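Local coordinates for serine protease pet (Escherichia coli, PDB 4OM9), which is a secreted autotransporter enterotoxin of enteroaggregative strains, a serine protease that probably cleaves the host cytoskeletal protein alpha-fodrin, at residues M3-A17 with G147-G159. Sequence-based numbering, arbitrary orientation.
Sequences MDISKAWARDYLDLA and GFRVGSGNTTFSG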
ATOM      1  N   MET A   3      13.300 -26.079 -18.024  1.00 32.02           N
ATOM      2  CA  MET A   3      13.692 -25.261 -16.879  1.00 38.15           C
ATOM      3  C   MET A   3      14.422 -26.060 -15.792  1.00 41.02           C
ATOM      4  O   MET A   3      13.973 -27.127 -15.365  1.00 38.31           O
ATOM      5  CB  MET A   3      12.464 -24.579 -16.263  1.00 36.84           C
ATOM      6  CG  MET A   3      12.120 -23.210 -16.832  1.00 35.54           C
ATOM      7  SD  MET A   3      10.445 -22.644 -16.377  1.00 36.26           S
ATOM      8  CE  MET A   3       9.424 -23.906 -17.132  1.00 29.68           C
ATOM      9  N   ASP A   4      15.541 -25.525 -15.325  1.00 38.96           N
ATOM     10  CA  ASP A   4      16.294 -26.170 -14.258  1.00 37.25           C
ATOM     11  C   ASP A   4      15.977 -25.558 -12.888  1.00 38.78           C
ATOM     12  O   ASP A   4      16.315 -24.408 -12.610  1.00 38.67           O
ATOM     13  CB  ASP A   4      17.789 -26.076 -14.559  1.00 38.17           C
ATOM     14  CG  ASP A   4      18.654 -26.674 -13.468  1.00 46.47           C
ATOM     15  OD1 ASP A   4      18.137 -27.391 -12.580  1.00 51.31           O
ATOM     16  OD2 ASP A   4      19.873 -26.421 -13.508  1.00 50.48           O
ATOM     17  N   ILE A   5      15.344 -26.347 -12.026  1.00 39.75           N
ATOM     18  CA  ILE A   5      14.957 -25.860 -10.713  1.00 40.86           C
ATOM     19  C   ILE A   5      15.821 -26.432  -9.587  1.00 45.41           C
ATOM     20  O   ILE A   5      15.374 -26.543  -8.449  1.00 43.61           O
ATOM     21  CB  ILE A   5      13.464 -26.157 -10.439  1.00 38.89           C
ATOM     22  CG1 ILE A   5      13.194 -27.663 -10.410  1.00 39.40           C
ATOM     23  CG2 ILE A   5      12.603 -25.493 -11.513  1.00 35.06           C
ATOM     24  CD1 ILE A   5      11.819 -28.048  -9.847  1.00 37.04           C
ATOM     25  N   SER A   6      17.072 -26.769  -9.902  1.00 50.30           N
ATOM     26  CA  SER A   6      17.987 -27.296  -8.892  1.00 52.73           C
ATOM     27  C   SER A   6      18.431 -26.178  -7.971  1.00 54.15           C
ATOM     28  O   SER A   6      18.633 -26.381  -6.774  1.00 60.79           O
ATOM     29  CB  SER A   6      19.209 -27.982  -9.536  1.00 52.44           C
ATOM     30  OG  SER A   6      19.988 -27.085 -10.315  1.00 51.62           O
ATOM     31  N   LYS A   7      18.577 -24.988  -8.537  1.00 49.55           N
ATOM     32  CA  LYS A   7      18.916 -23.817  -7.752  1.00 50.22           C
ATOM     33  C   LYS A   7      17.673 -22.969  -7.538  1.00 52.60           C
ATOM     34  O   LYS A   7      17.280 -22.698  -6.398  1.00 54.11           O
ATOM     35  CB  LYS A   7      19.998 -22.985  -8.433  1.00 51.20           C
ATOM     36  CG  LYS A   7      21.412 -23.552  -8.303  1.00 51.82           C
ATOM     37  CD  LYS A   7      21.676 -24.629  -9.331  1.00 52.95           C
ATOM     38  CE  LYS A   7      23.129 -25.111  -9.279  1.00 65.41           C
ATOM     39  NZ  LYS A   7      24.112 -24.035  -9.601  1.00 60.50           N
ATOM     40  N   ALA A   8      17.053 -22.565  -8.646  1.00 44.22           N
ATOM     41  CA  ALA A   8      15.949 -21.619  -8.613  1.00 38.98           C
ATOM     42  C   ALA A   8      14.635 -22.321  -8.345  1.00 39.94           C
ATOM     43  O   ALA A   8      14.471 -23.490  -8.663  1.00 37.40           O
ATOM     44  CB  ALA A   8      15.874 -20.858  -9.922  1.00 38.49           C
ATOM     45  N   TRP A   9      13.687 -21.601  -7.770  1.00 42.38           N
ATOM     46  CA  TRP A   9      12.335 -22.140  -7.668  1.00 42.18           C
ATOM     47  C   TRP A   9      11.626 -22.119  -9.019  1.00 39.20           C
ATOM     48  O   TRP A   9      11.850 -21.234  -9.851  1.00 34.77           O
ATOM     49  CB  TRP A   9      11.513 -21.360  -6.657  1.00 43.07           C
ATOM     50  CG  TRP A   9      11.642 -21.846  -5.286  1.00 44.48           C
ATOM     51  CD1 TRP A   9      10.739 -22.596  -4.596  1.00 41.88           C
ATOM     52  CD2 TRP A   9      12.732 -21.604  -4.397  1.00 45.96           C
ATOM     53  NE1 TRP A   9      11.206 -22.846  -3.335  1.00 47.83           N
ATOM     54  CE2 TRP A   9      12.426 -22.238  -3.183  1.00 45.77           C
ATOM     55  CE3 TRP A   9      13.943 -20.910  -4.514  1.00 48.52           C
ATOM     56  CZ2 TRP A   9      13.282 -22.204  -2.084  1.00 49.80           C
ATOM     57  CZ3 TRP A   9      14.792 -20.870  -3.428  1.00 50.94           C
ATOM     58  CH2 TRP A   9      14.462 -21.519  -2.229  1.00 53.10           C
ATOM     59  N   ALA A  10      10.758 -23.100  -9.217  1.00 36.30           N
ATOM     60  CA  ALA A  10      10.033 -23.250 -10.458  1.00 38.10           C
ATOM     61  C   ALA A  10       9.229 -21.978 -10.758  1.00 39.00           C
ATOM     62  O   ALA A  10       9.182 -21.507 -11.892  1.00 34.74           O
ATOM     63  CB  ALA A  10       9.126 -24.480 -10.381  1.00 34.93           C
ATOM     64  N   ARG A  11       8.643 -21.409  -9.709  1.00 40.65           N
ATOM     65  CA  ARG A  11       7.763 -20.253  -9.817  1.00 39.51           C
ATOM     66  C   ARG A  11       8.556 -19.010 -10.230  1.00 38.59           C
ATOM     67  O   ARG A  11       7.997 -18.034 -10.768  1.00 37.18           O
ATOM     68  CB  ARG A  11       7.040 -20.042  -8.479  1.00 38.83           C
ATOM     69  CG  ARG A  11       6.341 -18.718  -8.299  1.00 41.48           C
ATOM     70  CD  ARG A  11       5.583 -18.699  -6.989  1.00 37.28           C
ATOM     71  NE  ARG A  11       6.170 -17.763  -6.043  1.00 37.28           N
ATOM     72  CZ  ARG A  11       5.592 -17.405  -4.900  1.00 40.96           C
ATOM     73  NH1 ARG A  11       4.407 -17.903  -4.574  1.00 39.14           N
ATOM     74  NH2 ARG A  11       6.184 -16.540  -4.091  1.00 38.11           N
ATOM     75  N   ASP A  12       9.868 -19.061 -10.003  1.00 38.44           N
ATOM     76  CA  ASP A  12      10.729 -17.929 -10.325  1.00 37.82           C
ATOM     77  C   ASP A  12      10.794 -17.623 -11.830  1.00 38.09           C
ATOM     78  O   ASP A  12      10.772 -16.455 -12.232  1.00 35.24           O
ATOM     79  CB  ASP A  12      12.138 -18.171  -9.781  1.00 42.41           C
ATOM     80  CG  ASP A  12      12.190 -18.112  -8.266  1.00 47.31           C
ATOM     81  OD1 ASP A  12      11.307 -17.453  -7.674  1.00 43.35           O
ATOM     82  OD2 ASP A  12      13.122 -18.702  -7.666  1.00 51.22           O
ATOM     83  N   TYR A  13      10.883 -18.663 -12.657  1.00 34.72           N
ATOM     84  CA  TYR A  13      10.888 -18.463 -14.097  1.00 33.44           C
ATOM     85  C   TYR A  13       9.578 -17.850 -14.571  1.00 31.88           C
ATOM     86  O   TYR A  13       9.563 -17.035 -15.486  1.00 30.84           O
ATOM     87  CB  TYR A  13      11.136 -19.782 -14.832  1.00 33.89           C
ATOM     88  CG  TYR A  13      12.504 -20.384 -14.617  1.00 39.37           C
ATOM     89  CD1 TYR A  13      13.581 -20.009 -15.417  1.00 41.28           C
ATOM     90  CD2 TYR A  13      12.721 -21.335 -13.620  1.00 36.56           C
ATOM     91  CE1 TYR A  13      14.848 -20.563 -15.230  1.00 39.63           C
ATOM     92  CE2 TYR A  13      13.976 -21.890 -13.417  1.00 40.02           C
ATOM     93  CZ  TYR A  13      15.038 -21.506 -14.231  1.00 40.85           C
ATOM     94  OH  TYR A  13      16.288 -22.055 -14.037  1.00 42.32           O
ATOM     95  N   LEU A  14       8.487 -18.258 -13.940  1.00 32.37           N
ATOM     96  CA  LEU A  14       7.140 -17.794 -14.275  1.00 29.46           C
ATOM     97  C   LEU A  14       6.911 -16.359 -13.832  1.00 29.53           C
ATOM     98  O   LEU A  14       6.343 -15.559 -14.570  1.00 29.40           O
ATOM     99  CB  LEU A  14       6.111 -18.698 -13.621  1.00 29.51           C
ATOM    100  CG  LEU A  14       5.669 -19.982 -14.319  1.00 29.15           C
ATOM    101  CD1 LEU A  14       6.762 -20.615 -15.097  1.00 29.17           C
ATOM    102  CD2 LEU A  14       5.130 -20.963 -13.313  1.00 30.33           C
ATOM    103  N   ASP A  15       7.354 -16.041 -12.613  1.00 30.32           N
ATOM    104  CA  ASP A  15       7.232 -14.685 -12.074  1.00 32.80           C
ATOM    105  C   ASP A  15       7.895 -13.683 -13.019  1.00 31.28           C
ATOM    106  O   ASP A  15       7.360 -12.599 -13.262  1.00 30.02           O
ATOM    107  CB  ASP A  15       7.870 -14.571 -10.675  1.00 31.57           C
ATOM    108  CG  ASP A  15       6.878 -14.806  -9.529  1.00 31.94           C
ATOM    109  OD1 ASP A  15       5.666 -14.924  -9.773  1.00 31.36           O
ATOM    110  OD2 ASP A  15       7.336 -14.877  -8.354  1.00 38.35           O
ATOM    111  N   LEU A  16       9.062 -14.054 -13.540  1.00 30.56           N
ATOM    112  CA  LEU A  16       9.821 -13.164 -14.405  1.00 30.58           C
ATOM    113  C   LEU A  16       9.092 -12.934 -15.727  1.00 29.69           C
ATOM    114  O   LEU A  16       9.030 -11.809 -16.206  1.00 29.58           O
ATOM    115  CB  LEU A  16      11.223 -13.721 -14.670  1.00 31.16           C
ATOM    116  CG  LEU A  16      12.140 -12.963 -15.633  1.00 31.37           C
ATOM    117  CD1 LEU A  16      12.245 -11.487 -15.294  1.00 31.72           C
ATOM    118  CD2 LEU A  16      13.521 -13.597 -15.639  1.00 32.16           C
ATOM    119  N   ALA A  17       8.554 -14.003 -16.308  1.00 30.26           N
ATOM    120  CA  ALA A  17       7.931 -13.901 -17.625  1.00 31.33           C
ATOM    121  C   ALA A  17       6.630 -13.125 -17.519  1.00 29.74           C
ATOM    122  O   ALA A  17       6.227 -12.465 -18.458  1.00 30.84           O
ATOM    123  CB  ALA A  17       7.672 -15.285 -18.231  1.00 28.35           C
ATOM    124  N   GLY A 147      20.117 -10.646 -22.632  1.00 33.13           N
ATOM    125  CA  GLY A 147      18.731 -10.379 -22.907  1.00 30.77           C
ATOM    126  C   GLY A 147      17.804 -11.414 -22.329  1.00 31.39           C
ATOM    127  O   GLY A 147      18.245 -12.379 -21.711  1.00 31.57           O
ATOM    128  N   PHE A 148      16.511 -11.199 -22.553  1.00 31.67           N
ATOM    129  CA  PHE A 148      15.461 -12.026 -22.000  1.00 28.60           C
ATOM    130  C   PHE A 148      14.568 -12.528 -23.107  1.00 30.39           C
ATOM    131  O   PHE A 148      14.320 -11.831 -24.095  1.00 27.35           O
ATOM    132  CB  PHE A 148      14.596 -11.243 -21.001  1.00 28.71           C
ATOM    133  CG  PHE A 148      15.272 -10.934 -19.693  1.00 31.54           C
ATOM    134  CD1 PHE A 148      15.303 -11.877 -18.672  1.00 29.58           C
ATOM    135  CD2 PHE A 148      15.833  -9.679 -19.463  1.00 29.94           C
ATOM    136  CE1 PHE A 148      15.925 -11.580 -17.430  1.00 33.30           C
ATOM    137  CE2 PHE A 148      16.445  -9.371 -18.237  1.00 30.04           C
ATOM    138  CZ  PHE A 148      16.497 -10.329 -17.223  1.00 31.97           C
ATOM    139  N   ARG A 149      14.032 -13.721 -22.913  1.00 35.36           N
ATOM    140  CA  ARG A 149      13.061 -14.253 -23.842  1.00 33.26           C
ATOM    141  C   ARG A 149      11.952 -14.905 -23.060  1.00 30.61           C
ATOM    142  O   ARG A 149      12.188 -15.547 -22.055  1.00 30.77           O
ATOM    143  CB  ARG A 149      13.699 -15.263 -24.780  1.00 33.31           C
ATOM    144  CG  ARG A 149      12.770 -15.728 -25.854  1.00 34.15           C
ATOM    145  CD  ARG A 149      13.005 -17.188 -26.157  1.00 35.58           C
ATOM    146  NE  ARG A 149      12.230 -17.981 -25.221  1.00 39.45           N
ATOM    147  CZ  ARG A 149      12.756 -18.818 -24.343  1.00 41.55           C
ATOM    148  NH1 ARG A 149      14.063 -19.005 -24.323  1.00 49.78           N
ATOM    149  NH2 ARG A 149      11.958 -19.492 -23.525  1.00 37.29           N
ATOM    150  N   VAL A 150      10.739 -14.766 -23.551  1.00 30.45           N
ATOM    151  CA  VAL A 150       9.589 -15.267 -22.848  1.00 29.66           C
ATOM    152  C   VAL A 150       8.745 -16.124 -23.789  1.00 30.99           C
ATOM    153  O   VAL A 150       8.484 -15.723 -24.936  1.00 30.00           O
ATOM    154  CB  VAL A 150       8.812 -14.075 -22.292  1.00 31.39           C
ATOM    155  CG1 VAL A 150       7.322 -14.276 -22.364  1.00 30.36           C
ATOM    156  CG2 VAL A 150       9.326 -13.709 -20.932  1.00 30.84           C
ATOM    157  N   GLY A 151       8.347 -17.308 -23.333  1.00 25.87           N
ATOM    158  CA  GLY A 151       7.448 -18.142 -24.118  1.00 25.87           C
ATOM    159  C   GLY A 151       6.867 -19.293 -23.306  1.00 26.39           C
ATOM    160  O   GLY A 151       7.158 -19.426 -22.105  1.00 26.71           O
ATOM    161  N   SER A 152       6.050 -20.133 -23.951  1.00 26.57           N
ATOM    162  CA  SER A 152       5.441 -21.246 -23.234  1.00 27.77           C
ATOM    163  C   SER A 152       5.428 -22.548 -24.026  1.00 31.79           C
ATOM    164  O   SER A 152       4.363 -23.144 -24.240  1.00 31.50           O
ATOM    165  CB  SER A 152       4.007 -20.868 -22.815  1.00 28.89           C
ATOM    166  OG  SER A 152       3.448 -21.839 -21.954  1.00 29.26           O
ATOM    167  N   GLY A 153       6.610 -22.998 -24.457  1.00 28.48           N
ATOM    168  CA  GLY A 153       6.743 -24.298 -25.094  1.00 32.24           C
ATOM    169  C   GLY A 153       6.370 -25.469 -24.193  1.00 31.17           C
ATOM    170  O   GLY A 153       5.827 -25.283 -23.119  1.00 30.44           O
ATOM    171  N   ASN A 154       6.647 -26.686 -24.647  1.00 43.91           N
ATOM    172  CA  ASN A 154       6.425 -27.877 -23.845  1.00 42.00           C
ATOM    173  C   ASN A 154       7.227 -27.741 -22.567  1.00 43.94           C
ATOM    174  O   ASN A 154       8.450 -27.595 -22.600  1.00 44.14           O
ATOM    175  CB  ASN A 154       6.832 -29.133 -24.608  1.00 44.46           C
ATOM    176  CG  ASN A 154       6.118 -30.372 -24.109  1.00 50.72           C
ATOM    177  OD1 ASN A 154       5.633 -30.416 -22.979  1.00 48.71           O
ATOM    178  ND2 ASN A 154       6.053 -31.390 -24.953  1.00 55.11           N
ATOM    179  N   THR A 155       6.535 -27.772 -21.437  1.00 35.43           N
ATOM    180  CA  THR A 155       7.113 -27.236 -20.222  1.00 34.73           C
ATOM    181  C   THR A 155       7.585 -28.320 -19.272  1.00 35.89           C
ATOM    182  O   THR A 155       6.890 -29.298 -19.014  1.00 35.91           O
ATOM    183  CB  THR A 155       6.096 -26.303 -19.525  1.00 34.54           C
ATOM    184  OG1 THR A 155       5.920 -25.133 -20.324  1.00 30.32           O
ATOM    185  CG2 THR A 155       6.585 -25.887 -18.136  1.00 31.52           C
ATOM    186  N   THR A 156       8.789 -28.124 -18.754  1.00 37.10           N
ATOM    187  CA  THR A 156       9.432 -29.102 -17.888  1.00 38.01           C
ATOM    188  C   THR A 156      10.200 -28.391 -16.796  1.00 37.59           C
ATOM    189  O   THR A 156      10.831 -27.361 -17.053  1.00 36.69           O
ATOM    190  CB  THR A 156      10.409 -30.013 -18.669  1.00 39.43           C
ATOM    191  OG1 THR A 156       9.745 -30.575 -19.803  1.00 41.53           O
ATOM    192  CG2 THR A 156      10.908 -31.150 -17.790  1.00 41.76           C
ATOM    193  N   PHE A 157      10.142 -28.954 -15.590  1.00 35.65           N
ATOM    194  CA  PHE A 157      10.874 -28.448 -14.426  1.00 40.44           C
ATOM    195  C   PHE A 157      11.793 -29.547 -13.897  1.00 38.32           C
ATOM    196  O   PHE A 157      11.318 -30.464 -13.242  1.00 40.59           O
ATOM    197  CB  PHE A 157       9.915 -28.002 -13.298  1.00 35.71           C
ATOM    198  CG  PHE A 157       8.952 -26.920 -13.694  1.00 35.00           C
ATOM    199  CD1 PHE A 157       9.318 -25.584 -13.630  1.00 34.86           C
ATOM    200  CD2 PHE A 157       7.662 -27.234 -14.119  1.00 38.05           C
ATOM    201  CE1 PHE A 157       8.409 -24.575 -13.988  1.00 32.38           C
ATOM    202  CE2 PHE A 157       6.753 -26.235 -14.481  1.00 34.14           C
ATOM    203  CZ  PHE A 157       7.127 -24.908 -14.421  1.00 32.11           C
ATOM    204  N   SER A 158      13.093 -29.445 -14.183  1.00 39.92           N
ATOM    205  CA  SER A 158      14.086 -30.472 -13.823  1.00 40.91           C
ATOM    206  C   SER A 158      13.532 -31.882 -13.885  1.00 43.89           C
ATOM    207  O   SER A 158      13.443 -32.567 -12.862  1.00 48.56           O
ATOM    208  CB  SER A 158      14.646 -30.229 -12.416  1.00 42.81           C
ATOM    209  OG  SER A 158      15.531 -29.126 -12.402  1.00 44.19           O
ATOM    210  N   GLY A 159      13.108 -32.300 -15.067  1.00 43.20           N
ATOM    211  CA  GLY A 159      12.664 -33.668 -15.233  1.00 50.67           C
ATOM    212  C   GLY A 159      11.255 -33.944 -14.755  1.00 52.44           C
ATOM    213  O   GLY A 159      10.806 -35.083 -14.777  1.00 56.47           O
TER
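The side chains of M3 and F157 run alongside each other, and the methionine thioether rests obliquely against the ring in a Met-aromatic contact. M3 SD is 4.7 Å from the centroid of the F157 ring. The chain bends at chi3 (-62°), which turns CE back onto F157 CE1 and T155 CG2. A10 CB packs against the same ring, 3.4 Å from F157 CD1. I5 CG2 meets its edge, and L14 CD1 lies near the edge more loosely. I547 of helix 543-550 also touches it.

The backbones bond beside this cluster. M3 N donates to T156 O, and S158 N donates to M3 O at 2.7 Å, nearly straight at 175°. S158 OG then accepts from I5 N (2.8 Å), while I5 CG1 packs against S158 CB.

D4 shapes the bend that follows. D4 OD1 accepts the N-H of S6, which makes an Asx turn, and also the S6 hydroxyl, which comes from the same face of the carboxylate. D4 OD2 has a salt bridge to K236. Y13 OH donates to D4 O, and M3 CG lies over one face of the Y13 ring, toward its rim.

Further along, helix 10-17 meets strand 143-151. L16 CD2 reaches F148 CE1 at 3.6 Å, and A17 CB touches V150 CG2 at 3.5 Å.

The contact joins two parts of the protease region itself, which belongs to the PA clan of chymotrypsin-like folds. Two backbone bonds and one to the S158 hydroxyl hold M3-I5. The helix is held to the strand by apolar side chains, so polar pairing is concentrated at the M3-I5 end.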